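Local coordinates for VOC domain-containing protein (Streptococcus mutans, PDB 3L7T) that binds zinc at a site shared between two subunits and may act as a lactoylglutathione lyase or a related metalloenzyme, at residues A[8-13]-A[53-58]. Numbering follows the deposited sequence.
Sequences HVALIV and ELEIFG. With ZN (zinc ion), chain E.
His8 to Val13 runs parallel to Glu53–Gly58, the strand axes 4.6 Å apart at closest approach and inclined by 20°. These are the first and last strands of a βαβββ unit of the vicinal oxygen chelate (glyoxalase) fold, adjacent in its sheet. Five backbone hydrogen bonds join them: Val9, Leu11 and Val13 donate to Glu53, Glu55 and Phe57, while Val9 and Leu11 accept from Glu55 and Phe57. Beyond strand 5-12, an antiparallel strand of the second subunit continues the sheet. On the zinc-facing side, the imidazole of His8 and the carboxylate of Glu55 are stacked, their planes 21° apart, with Glu55 OE2 above the ring centre. His8 CG sits between its backbone N and carbonyl carbon (chi1 69°), placing NE2 2.4 Å from the zinc; Glu55 OE1 is a longer ligand at 2.8 Å. Glu55 OE2 is held by a salt bridge to Lys44, and His84 of the second subunit also binds the metal, so the site spans the dimer interface. Ala10 CB meets the edge of the Phe57 ring, 3.9 Å from CE2, and Arg83 of the second subunit makes a cation-pi contact with that ring. On the other face, which looks toward helix 16-26, the CD1 methyl of Ile56 lies alongside the isobutyl end of Leu11. Two residues on from Leu11, Val13 CG1 packs 3.7 Å from Ile56 CG2.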
# COMPACT_ATOMS: atom_id res chain seq x y z
N HIS A 8 -5.19 7.46 -2.73
CA HIS A 8 -4.62 7.30 -1.38
C HIS A 8 -4.23 5.85 -1.11
O HIS A 8 -4.67 4.92 -1.81
CB HIS A 8 -5.60 7.85 -0.31
CG HIS A 8 -6.84 7.03 -0.13
ND1 HIS A 8 -8.02 7.30 -0.80
CD2 HIS A 8 -7.12 5.99 0.70
CE1 HIS A 8 -8.96 6.47 -0.39
NE2 HIS A 8 -8.42 5.64 0.49
N VAL A 9 -3.38 5.68 -0.10
CA VAL A 9 -2.97 4.37 0.39
C VAL A 9 -3.28 4.41 1.87
O VAL A 9 -3.00 5.42 2.52
CB VAL A 9 -1.45 4.19 0.26
CG1 VAL A 9 -1.08 2.73 0.54
CG2 VAL A 9 -1.02 4.52 -1.19
N ALA A 10 -3.92 3.36 2.36
CA ALA A 10 -4.33 3.30 3.77
C ALA A 10 -3.50 2.26 4.47
O ALA A 10 -3.02 1.30 3.86
CB ALA A 10 -5.79 2.95 3.86
N LEU A 11 -3.28 2.47 5.77
CA LEU A 11 -2.55 1.49 6.54
C LEU A 11 -3.08 1.50 7.94
O LEU A 11 -3.74 2.47 8.36
CB LEU A 11 -1.05 1.79 6.52
CG LEU A 11 -0.54 3.11 7.09
CD1 LEU A 11 -0.05 2.86 8.50
CD2 LEU A 11 0.61 3.64 6.24
N ILE A 12 -2.81 0.41 8.63
CA ILE A 12 -3.27 0.20 10.01
C ILE A 12 -2.07 0.19 10.95
O ILE A 12 -1.05 -0.41 10.66
CB ILE A 12 -4.04 -1.13 10.12
CG1 ILE A 12 -5.39 -0.98 9.38
CG2 ILE A 12 -4.27 -1.53 11.63
CD1 ILE A 12 -6.27 -2.20 9.33
N VAL A 13 -2.22 0.81 12.12
CA VAL A 13 -1.14 0.88 13.10
C VAL A 13 -1.71 0.38 14.44
O VAL A 13 -2.93 0.31 14.60
CB VAL A 13 -0.57 2.31 13.27
CG1 VAL A 13 0.02 2.84 11.92
CG2 VAL A 13 -1.62 3.28 13.83
N GLU A 53 -2.70 10.88 -0.84
CA GLU A 53 -2.82 10.90 0.62
C GLU A 53 -2.40 9.56 1.24
O GLU A 53 -2.58 8.52 0.63
CB GLU A 53 -4.26 11.24 1.03
CG GLU A 53 -4.71 12.63 0.57
CD GLU A 53 -6.06 13.03 1.16
OE1 GLU A 53 -6.57 12.35 2.07
OE2 GLU A 53 -6.63 14.03 0.69
N LEU A 54 -1.88 9.59 2.45
CA LEU A 54 -1.71 8.36 3.26
C LEU A 54 -2.75 8.41 4.35
O LEU A 54 -2.84 9.40 5.06
CB LEU A 54 -0.32 8.37 3.93
CG LEU A 54 0.84 8.55 2.97
CD1 LEU A 54 2.17 8.52 3.80
CD2 LEU A 54 0.84 7.51 1.90
N GLU A 55 -3.58 7.37 4.45
CA GLU A 55 -4.63 7.34 5.46
C GLU A 55 -4.19 6.41 6.55
O GLU A 55 -4.10 5.21 6.32
CB GLU A 55 -5.94 6.78 4.88
CG GLU A 55 -6.63 7.66 3.88
CD GLU A 55 -8.02 7.15 3.54
OE1 GLU A 55 -8.29 5.94 3.79
OE2 GLU A 55 -8.75 7.92 2.88
N ILE A 56 -3.91 6.93 7.73
CA ILE A 56 -3.48 6.09 8.83
C ILE A 56 -4.69 5.78 9.74
O ILE A 56 -5.35 6.71 10.24
CB ILE A 56 -2.37 6.77 9.63
CG1 ILE A 56 -1.23 7.26 8.73
CG2 ILE A 56 -1.87 5.85 10.74
CD1 ILE A 56 -0.51 6.20 7.99
N PHE A 57 -4.94 4.50 9.99
CA PHE A 57 -6.04 4.10 10.86
C PHE A 57 -5.49 3.43 12.08
O PHE A 57 -4.71 2.51 11.98
CB PHE A 57 -6.95 3.09 10.16
CG PHE A 57 -7.79 3.68 9.06
CD1 PHE A 57 -9.08 4.13 9.31
CD2 PHE A 57 -7.32 3.68 7.75
CE1 PHE A 57 -9.90 4.60 8.28
CE2 PHE A 57 -8.14 4.12 6.70
CZ PHE A 57 -9.43 4.60 6.99
N GLY A 58 -5.96 3.82 13.26
CA GLY A 58 -5.53 3.08 14.44
C GLY A 58 -6.33 3.59 15.60
O GLY A 58 -7.21 4.43 15.43
ZN ZN E . -9.73 4.31 2.06